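Side-chain contacts in mRNA interferase toxin YafQ (Escherichia coli, PDB 4MMG), which cleaves mRNA on the ribosome within lysine codons followed by G or A, inhibiting translation elongation as the toxin partner of the antitoxin DinJ: residues K33-L38 with A65-D70; L44-P47 with K51-P54; G57-Y62 with F84-T89. The protein carries 1 engineered substitution. All blocks are in the same frame, centred on the assembly; numbering follows the deposited sequence.

Contact 1 (K33-L38 with A65-D70); sequences KYLMTL and AHVEPD
The closest approaches all come from one methyl of L35: CD2 lies 3.8 Å from CG2 of V67 and 4.0 Å from CB of A65, so that a single branch of a helix residue meets A65 of strand 63-66 and V67 at the corner that follows it. The other methyl, CD1, is turned to L46 in the loop that follows the helix. L35 is placed for this by its first torsion, which sets CG anti to the backbone N (chi1 171°) and extends the side chain from helix 29-40 toward strand 63-66. L73 of the adjacent strand 71-77 also packs on L35. Across the contact, V67 presents CG2, the methyl beside its backbone N, and its side chain further touches K31 and L32 one turn earlier in the helix. V67 and E68 together face W71 as a classic beta bulge, while A65 is paired with L73 by backbone hydrogen bonding. E68 of the bulge also forms a salt bridge through OE1 with K27, just before helix 29-40. No hydrogen bond crosses between the two segments; their contact is buried and apolar, methyl against methyl, and rests on close fit rather than directed bonds.

Contact 2 (L44-P47 with K51-P54); sequences LPLP and KDHP
Two first torsions bring L46 and D52 together: L46 has CG anti to its carbonyl carbon (chi1 -69°), whereas in D52 it is the backbone N that lies opposite CG (chi1 -173°). The pair bridges the later part of the loop between helix 29-40 and edge strand 53-54 of the RelE-family sheet. The two side chains meet at about a right angle, with CD1 of L46 against the carboxylate end of D52, 3.8 Å from OD1 and 3.9 Å from CG. The methyl makes only van der Waals contact with the carboxylate, whose oxygens are satisfied elsewhere: OD1 is hydrogen-bonded to the hydroxyl of Y75 and OD2 forms a salt bridge with R63. These two partners hold the carboxylate at both oxygens and probably favour its charged form. L46 in turn rests on L35 and L38 of the helix and on Y75. At the start of the strand, H53 bends back on its own segment, and its ND1 donates to O of K51 at 3.0 Å, nearly in the plane of the imidazole and close to straight (N-H...O 164°). The backbones of the two segments are joined through water 1, which donates to O of P47 at 2.8 Å and accepts from N of D52 at 2.9 Å.

Contact 3 (G57-Y62 with F84-T89); sequences GSWKGY and FERTGT
A type II beta turn from W59 to Y62, in the loop leading into strand 63-66, sets two aromatic rings against strand 81-88 where E85 and R86 form a classic beta bulge facing I74. The aliphatic part of E85 receives both rings: its CG lies 3.5 Å from CE2 of Y62 and 3.7 Å from CZ3 of W59. Its CB also approaches CE2 of Y62, at 3.7 Å. With CG opposite the backbone N (chi1 -170°) and a bend at chi2, E85 brings its carboxylate beside the phenol end of Y62, the two planes turned 54° apart. OE1 is 3.6 Å from OH of Y62, but the salt bridge of this oxygen is with R83. The far rim of the indole reaches R86, where CH2 of W59 lies 4.0 Å from CG; the two side chains run nearly perpendicular. R86 bends at chi2 and chi3, and its NE forms a salt bridge with D18. Within the turn, CE3 of W59 sits 3.8 Å above one face of the Y62 ring, displaced toward its rim, so the two rings pack directly on each other. Y62 N donates to W59 O across the turn, while K76 makes a cation-pi contact with Y62. The indole NE1 is hydrogen-bonded to L93 O and its ring meets that of F94, joining the turn to helix 90-94. The aromatic pair thus spans from this C-terminal helix to strand 81-88, with I74 of strand 71-77 touching both side chains and helix 13-24 reached through R86.

In the fold
The three contacts attach parts of the chain to one mixed five-stranded sheet. Contacts 1 and 2 have centres about 10 Å apart and touch through L35 with L46 and A65 with D52; contact 2 is nested within the loop of contact 1. The centre of contact 3 lies about 14 Å from both. Contact 3 follows contact 2 along the chain and crosses contact 1, which lies on the opposite side of the chain's centre. M36 of helix 29-40 packs on F84, and D70 touches T89. The side chains of A65, K51 and W59 lie about 11, 10 and 9 Å from that of engineered Q90, the inferred proton-donor position, so each contact has a residue near the probable active site.

Contact 1 (K33-L38 with A65-D70)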
loop_
_atom_site.group_PDB
_atom_site.type_symbol
_atom_site.label_atom_id
_atom_site.label_comp_id
_atom_site.label_asym_id
_atom_site.label_seq_id
_atom_site.Cartn_x
_atom_site.Cartn_y
_atom_site.Cartn_z
ATOM N N LYS A 33 2.131 -0.984 9.099
ATOM C CA LYS A 33 0.892 -1.265 9.818
ATOM C C LYS A 33 0.106 0.019 10.104
ATOM O O LYS A 33 -1.120 0.037 9.965
ATOM C CB LYS A 33 1.181 -2.035 11.108
ATOM C CG LYS A 33 1.668 -3.463 10.841
ATOM C CD LYS A 33 2.154 -4.150 12.106
ATOM C CE LYS A 33 2.702 -5.529 11.774
ATOM N NZ LYS A 33 3.267 -6.227 12.959
ATOM N N TYR A 34 0.805 1.092 10.467
ATOM C CA TYR A 34 0.116 2.340 10.783
ATOM C C TYR A 34 -0.617 2.884 9.559
ATOM O O TYR A 34 -1.782 3.283 9.637
ATOM C CB TYR A 34 1.085 3.373 11.361
ATOM C CG TYR A 34 0.374 4.564 11.952
ATOM C CD1 TYR A 34 -0.241 4.469 13.189
ATOM C CD2 TYR A 34 0.293 5.770 11.263
ATOM C CE1 TYR A 34 -0.909 5.544 13.742
ATOM C CE2 TYR A 34 -0.375 6.862 11.810
ATOM C CZ TYR A 34 -0.974 6.734 13.053
ATOM O OH TYR A 34 -1.650 7.786 13.630
ATOM N N LEU A 35 0.066 2.868 8.420
ATOM C CA LEU A 35 -0.526 3.302 7.166
ATOM C C LEU A 35 -1.721 2.434 6.788
ATOM O O LEU A 35 -2.781 2.944 6.413
ATOM C CB LEU A 35 0.526 3.269 6.063
ATOM C CG LEU A 35 0.038 3.493 4.636
ATOM C CD1 LEU A 35 -0.686 4.818 4.493
ATOM C CD2 LEU A 35 1.243 3.446 3.707
ATOM N N MET A 36 -1.544 1.117 6.874
ATOM C CA MET A 36 -2.641 0.203 6.575
ATOM C C MET A 36 -3.858 0.465 7.456
ATOM O O MET A 36 -4.991 0.422 6.977
ATOM C CB MET A 36 -2.197 -1.249 6.722
ATOM C CG MET A 36 -1.152 -1.687 5.710
ATOM S SD MET A 36 -0.608 -3.384 6.016
ATOM C CE MET A 36 -2.076 -4.277 5.614
ATOM N N THR A 37 -3.624 0.744 8.732
ATOM C CA THR A 37 -4.727 0.999 9.658
ATOM C C THR A 37 -5.502 2.267 9.278
ATOM O O THR A 37 -6.737 2.298 9.351
ATOM C CB THR A 37 -4.243 1.025 11.108
ATOM O OG1 THR A 37 -3.683 -0.257 11.437
ATOM C CG2 THR A 37 -5.389 1.332 12.052
ATOM N N LEU A 38 -4.794 3.307 8.848
ATOM C CA LEU A 38 -5.475 4.524 8.404
ATOM C C LEU A 38 -6.400 4.234 7.227
ATOM O O LEU A 38 -7.543 4.683 7.195
ATOM C CB LEU A 38 -4.455 5.598 8.022
ATOM C CG LEU A 38 -3.602 6.163 9.165
ATOM C CD1 LEU A 38 -2.597 7.165 8.606
ATOM C CD2 LEU A 38 -4.463 6.813 10.252
ATOM N N ALA A 65 1.484 5.040 -2.012
ATOM C CA ALA A 65 1.860 5.806 -0.818
ATOM C C ALA A 65 3.264 5.413 -0.384
ATOM O O ALA A 65 3.628 4.236 -0.448
ATOM C CB ALA A 65 0.870 5.566 0.317
ATOM N N HIS A 66 4.056 6.385 0.058
ATOM C CA HIS A 66 5.408 6.094 0.516
ATOM C C HIS A 66 5.423 5.846 2.017
ATOM O O HIS A 66 5.095 6.745 2.799
ATOM C CB HIS A 66 6.351 7.257 0.192
ATOM C CG HIS A 66 6.928 7.215 -1.189
ATOM N ND1 HIS A 66 6.182 7.475 -2.321
ATOM C CD2 HIS A 66 8.190 6.969 -1.618
ATOM C CE1 HIS A 66 6.962 7.394 -3.385
ATOM N NE2 HIS A 66 8.182 7.081 -2.988
ATOM N N VAL A 67 5.771 4.627 2.422
ATOM C CA VAL A 67 6.017 4.348 3.835
ATOM C C VAL A 67 7.339 5.010 4.244
ATOM O O VAL A 67 7.461 5.562 5.340
ATOM C CB VAL A 67 6.057 2.824 4.103
ATOM C CG1 VAL A 67 6.148 2.550 5.610
ATOM C CG2 VAL A 67 4.836 2.144 3.494
ATOM N N GLU A 68 8.318 4.933 3.348
ATOM C CA GLU A 68 9.649 5.534 3.512
ATOM C C GLU A 68 10.093 5.954 2.110
ATOM O O GLU A 68 9.417 5.629 1.138
ATOM C CB GLU A 68 10.622 4.503 4.088
ATOM C CG GLU A 68 10.241 4.011 5.466
ATOM C CD GLU A 68 11.134 2.898 5.969
ATOM O OE1 GLU A 68 12.027 2.436 5.212
ATOM O OE2 GLU A 68 10.935 2.485 7.132
ATOM N N PRO A 69 11.224 6.680 1.982
ATOM C CA PRO A 69 11.569 7.132 0.627
ATOM C C PRO A 69 11.700 6.012 -0.411
ATOM O O PRO A 69 11.378 6.237 -1.579
ATOM C CB PRO A 69 12.910 7.834 0.836
ATOM C CG PRO A 69 12.794 8.396 2.210
ATOM C CD PRO A 69 12.078 7.323 3.000
ATOM N N ASP A 70 12.148 4.830 -0.001
ATOM C CA ASP A 70 12.203 3.697 -0.929
ATOM C C ASP A 70 11.435 2.494 -0.396
ATOM O O ASP A 70 11.850 1.346 -0.568
ATOM C CB ASP A 70 13.653 3.323 -1.262
ATOM C CG ASP A 70 13.764 2.377 -2.457
ATOM O OD1 ASP A 70 12.932 2.476 -3.394
ATOM O OD2 ASP A 70 14.685 1.526 -2.464
#

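Contact 2 (L44-P47 with K51-P54)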
loop_
_atom_site.group_PDB
_atom_site.type_symbol
_atom_site.label_atom_id
_atom_site.label_comp_id
_atom_site.label_asym_id
_atom_site.label_seq_id
_atom_site.Cartn_x
_atom_site.Cartn_y
_atom_site.Cartn_z
ATOM N N LEU A 44 -9.223 9.143 6.092
ATOM C CA LEU A 44 -8.745 9.666 4.814
ATOM C C LEU A 44 -9.350 11.049 4.544
ATOM O O LEU A 44 -10.482 11.316 4.949
ATOM C CB LEU A 44 -9.106 8.684 3.691
ATOM C CG LEU A 44 -8.656 7.247 3.960
ATOM C CD1 LEU A 44 -9.202 6.297 2.901
ATOM C CD2 LEU A 44 -7.147 7.160 4.029
ATOM N N PRO A 45 -8.614 11.928 3.837
ATOM C CA PRO A 45 -7.325 11.685 3.177
ATOM C C PRO A 45 -6.131 11.475 4.103
ATOM O O PRO A 45 -6.065 12.026 5.214
ATOM C CB PRO A 45 -7.106 12.968 2.367
ATOM C CG PRO A 45 -7.860 14.008 3.120
ATOM C CD PRO A 45 -9.100 13.294 3.571
ATOM N N LEU A 46 -5.187 10.666 3.618
ATOM C CA LEU A 46 -3.926 10.422 4.295
ATOM C C LEU A 46 -3.161 11.721 4.489
ATOM O O LEU A 46 -3.297 12.661 3.689
ATOM C CB LEU A 46 -3.077 9.464 3.461
ATOM C CG LEU A 46 -3.562 8.022 3.362
ATOM C CD1 LEU A 46 -2.662 7.276 2.381
ATOM C CD2 LEU A 46 -3.507 7.369 4.733
ATOM N N PRO A 47 -2.343 11.781 5.544
ATOM C CA PRO A 47 -1.527 12.989 5.704
ATOM C C PRO A 47 -0.462 13.098 4.611
ATOM O O PRO A 47 -0.088 12.105 3.957
ATOM C CB PRO A 47 -0.902 12.812 7.090
ATOM C CG PRO A 47 -0.904 11.332 7.320
ATOM C CD PRO A 47 -2.109 10.795 6.617
ATOM N N LYS A 51 2.769 11.208 0.664
ATOM C CA LYS A 51 2.865 11.568 -0.755
ATOM C C LYS A 51 1.929 10.715 -1.608
ATOM O O LYS A 51 2.277 10.287 -2.717
ATOM C CB LYS A 51 4.312 11.428 -1.240
ATOM C CG LYS A 51 5.317 12.264 -0.458
ATOM C CD LYS A 51 5.131 13.736 -0.755
ATOM C CE LYS A 51 6.354 14.537 -0.340
ATOM N NZ LYS A 51 6.358 15.881 -0.987
ATOM N N ASP A 52 0.733 10.477 -1.082
ATOM C CA ASP A 52 -0.214 9.585 -1.725
ATOM C C ASP A 52 -0.676 10.127 -3.076
ATOM O O ASP A 52 -1.011 11.308 -3.200
ATOM C CB ASP A 52 -1.415 9.369 -0.813
ATOM C CG ASP A 52 -2.352 8.329 -1.344
ATOM O OD1 ASP A 52 -1.972 7.134 -1.368
ATOM O OD2 ASP A 52 -3.467 8.709 -1.759
ATOM N N HIS A 53 -0.709 9.263 -4.086
ATOM C CA HIS A 53 -1.127 9.683 -5.423
ATOM C C HIS A 53 -1.532 8.507 -6.297
ATOM O O HIS A 53 -1.102 7.370 -6.059
ATOM C CB HIS A 53 -0.010 10.489 -6.107
ATOM C CG HIS A 53 1.203 9.685 -6.450
ATOM N ND1 HIS A 53 2.277 9.558 -5.597
ATOM C CD2 HIS A 53 1.520 8.983 -7.563
ATOM C CE1 HIS A 53 3.205 8.809 -6.171
ATOM N NE2 HIS A 53 2.767 8.442 -7.361
ATOM N N PRO A 54 -2.366 8.768 -7.318
ATOM C CA PRO A 54 -2.766 7.695 -8.235
ATOM C C PRO A 54 -1.631 7.297 -9.172
ATOM O O PRO A 54 -0.701 8.078 -9.412
ATOM C CB PRO A 54 -3.917 8.325 -9.026
ATOM C CG PRO A 54 -3.648 9.794 -8.981
ATOM C CD PRO A 54 -3.068 10.031 -7.611
HETATM O O HOH W 1 -0.409 11.933 1.187
#

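Contact 3 (G57-Y62 with F84-T89)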
loop_
_atom_site.group_PDB
_atom_site.type_symbol
_atom_site.label_atom_id
_atom_site.label_comp_id
_atom_site.label_asym_id
_atom_site.label_seq_id
_atom_site.Cartn_x
_atom_site.Cartn_y
_atom_site.Cartn_z
ATOM N N GLY A 57 -0.078 3.694 -16.274
ATOM C CA GLY A 57 0.591 2.570 -16.908
ATOM C C GLY A 57 0.032 1.248 -16.422
ATOM O O GLY A 57 -1.181 1.112 -16.252
ATOM N N SER A 58 0.914 0.284 -16.168
ATOM C CA SER A 58 0.497 -1.037 -15.713
ATOM C C SER A 58 -0.242 -0.988 -14.374
ATOM O O SER A 58 -0.951 -1.932 -14.024
ATOM C CB SER A 58 1.700 -1.974 -15.592
ATOM O OG SER A 58 2.367 -2.150 -16.837
ATOM N N TRP A 59 -0.069 0.101 -13.630
ATOM C CA TRP A 59 -0.709 0.236 -12.319
ATOM C C TRP A 59 -1.906 1.181 -12.327
ATOM O O TRP A 59 -2.360 1.636 -11.273
ATOM C CB TRP A 59 0.301 0.672 -11.261
ATOM C CG TRP A 59 1.298 -0.387 -10.877
ATOM C CD1 TRP A 59 2.656 -0.338 -11.040
ATOM C CD2 TRP A 59 1.012 -1.638 -10.251
ATOM N NE1 TRP A 59 3.230 -1.490 -10.553
ATOM C CE2 TRP A 59 2.241 -2.305 -10.067
ATOM C CE3 TRP A 59 -0.163 -2.260 -9.826
ATOM C CZ2 TRP A 59 2.321 -3.567 -9.478
ATOM C CZ3 TRP A 59 -0.080 -3.518 -9.251
ATOM C CH2 TRP A 59 1.150 -4.153 -9.077
ATOM N N LYS A 60 -2.432 1.468 -13.511
ATOM C CA LYS A 60 -3.632 2.291 -13.629
ATOM C C LYS A 60 -4.758 1.729 -12.756
ATOM O O LYS A 60 -4.969 0.517 -12.719
ATOM C CB LYS A 60 -4.073 2.351 -15.096
ATOM C CG LYS A 60 -5.282 3.237 -15.358
ATOM C CD LYS A 60 -5.626 3.228 -16.846
ATOM C CE LYS A 60 -7.041 3.719 -17.114
ATOM N NZ LYS A 60 -7.178 5.194 -16.960
ATOM N N GLY A 61 -5.441 2.610 -12.027
ATOM C CA GLY A 61 -6.503 2.196 -11.124
ATOM C C GLY A 61 -6.045 2.025 -9.683
ATOM O O GLY A 61 -6.875 1.937 -8.772
ATOM N N TYR A 62 -4.731 1.967 -9.482
ATOM C CA TYR A 62 -4.138 1.824 -8.149
ATOM C C TYR A 62 -3.540 3.145 -7.663
ATOM O O TYR A 62 -3.468 4.124 -8.421
ATOM C CB TYR A 62 -3.053 0.741 -8.166
ATOM C CG TYR A 62 -3.563 -0.669 -8.388
ATOM C CD1 TYR A 62 -3.771 -1.161 -9.668
ATOM C CD2 TYR A 62 -3.827 -1.506 -7.312
ATOM C CE1 TYR A 62 -4.222 -2.457 -9.870
ATOM C CE2 TYR A 62 -4.283 -2.797 -7.498
ATOM C CZ TYR A 62 -4.482 -3.267 -8.781
ATOM O OH TYR A 62 -4.930 -4.558 -8.966
ATOM N N PHE A 84 -4.972 -4.195 -0.667
ATOM C CA PHE A 84 -3.526 -4.069 -0.537
ATOM C C PHE A 84 -2.863 -4.941 -1.597
ATOM O O PHE A 84 -3.022 -6.162 -1.596
ATOM C CB PHE A 84 -3.104 -4.450 0.879
ATOM C CG PHE A 84 -3.660 -3.527 1.922
ATOM C CD1 PHE A 84 -3.138 -2.256 2.083
ATOM C CD2 PHE A 84 -4.724 -3.918 2.716
ATOM C CE1 PHE A 84 -3.651 -1.392 3.033
ATOM C CE2 PHE A 84 -5.251 -3.065 3.668
ATOM C CZ PHE A 84 -4.709 -1.795 3.831
ATOM N N GLU A 85 -2.130 -4.314 -2.513
ATOM C CA GLU A 85 -1.675 -4.998 -3.723
ATOM C C GLU A 85 -0.214 -5.437 -3.717
ATOM O O GLU A 85 0.082 -6.604 -3.985
ATOM C CB GLU A 85 -1.975 -4.142 -4.954
ATOM C CG GLU A 85 -1.756 -4.853 -6.266
ATOM C CD GLU A 85 -2.747 -5.982 -6.507
ATOM O OE1 GLU A 85 -3.818 -6.016 -5.863
ATOM O OE2 GLU A 85 -2.447 -6.852 -7.364
ATOM N N ARG A 86 0.697 -4.502 -3.458
ATOM C CA ARG A 86 2.123 -4.808 -3.352
ATOM C C ARG A 86 2.779 -3.874 -2.356
ATOM O O ARG A 86 2.276 -2.777 -2.094
ATOM C CB ARG A 86 2.839 -4.652 -4.703
ATOM C CG ARG A 86 2.531 -5.745 -5.719
ATOM C CD ARG A 86 3.756 -6.103 -6.543
ATOM N NE ARG A 86 4.819 -6.683 -5.724
ATOM C CZ ARG A 86 6.043 -6.948 -6.168
ATOM N NH1 ARG A 86 6.371 -6.672 -7.422
ATOM N NH2 ARG A 86 6.946 -7.466 -5.350
ATOM N N THR A 87 3.906 -4.307 -1.807
ATOM C CA THR A 87 4.760 -3.402 -1.049
ATOM C C THR A 87 6.229 -3.770 -1.236
ATOM O O THR A 87 6.574 -4.949 -1.349
ATOM C CB THR A 87 4.357 -3.334 0.449
ATOM O OG1 THR A 87 5.062 -2.262 1.081
ATOM C CG2 THR A 87 4.675 -4.633 1.173
ATOM N N GLY A 88 7.090 -2.760 -1.304
ATOM C CA GLY A 88 8.508 -2.994 -1.491
ATOM C C GLY A 88 9.199 -1.758 -2.021
ATOM O O GLY A 88 8.689 -0.647 -1.896
ATOM N N THR A 89 10.364 -1.954 -2.625
ATOM C CA THR A 89 11.118 -0.849 -3.192
ATOM C C THR A 89 10.458 -0.369 -4.471
ATOM O O THR A 89 9.667 -1.082 -5.092
ATOM C CB THR A 89 12.565 -1.246 -3.531
ATOM O OG1 THR A 89 12.549 -2.253 -4.547
ATOM C CG2 THR A 89 13.306 -1.765 -2.297
#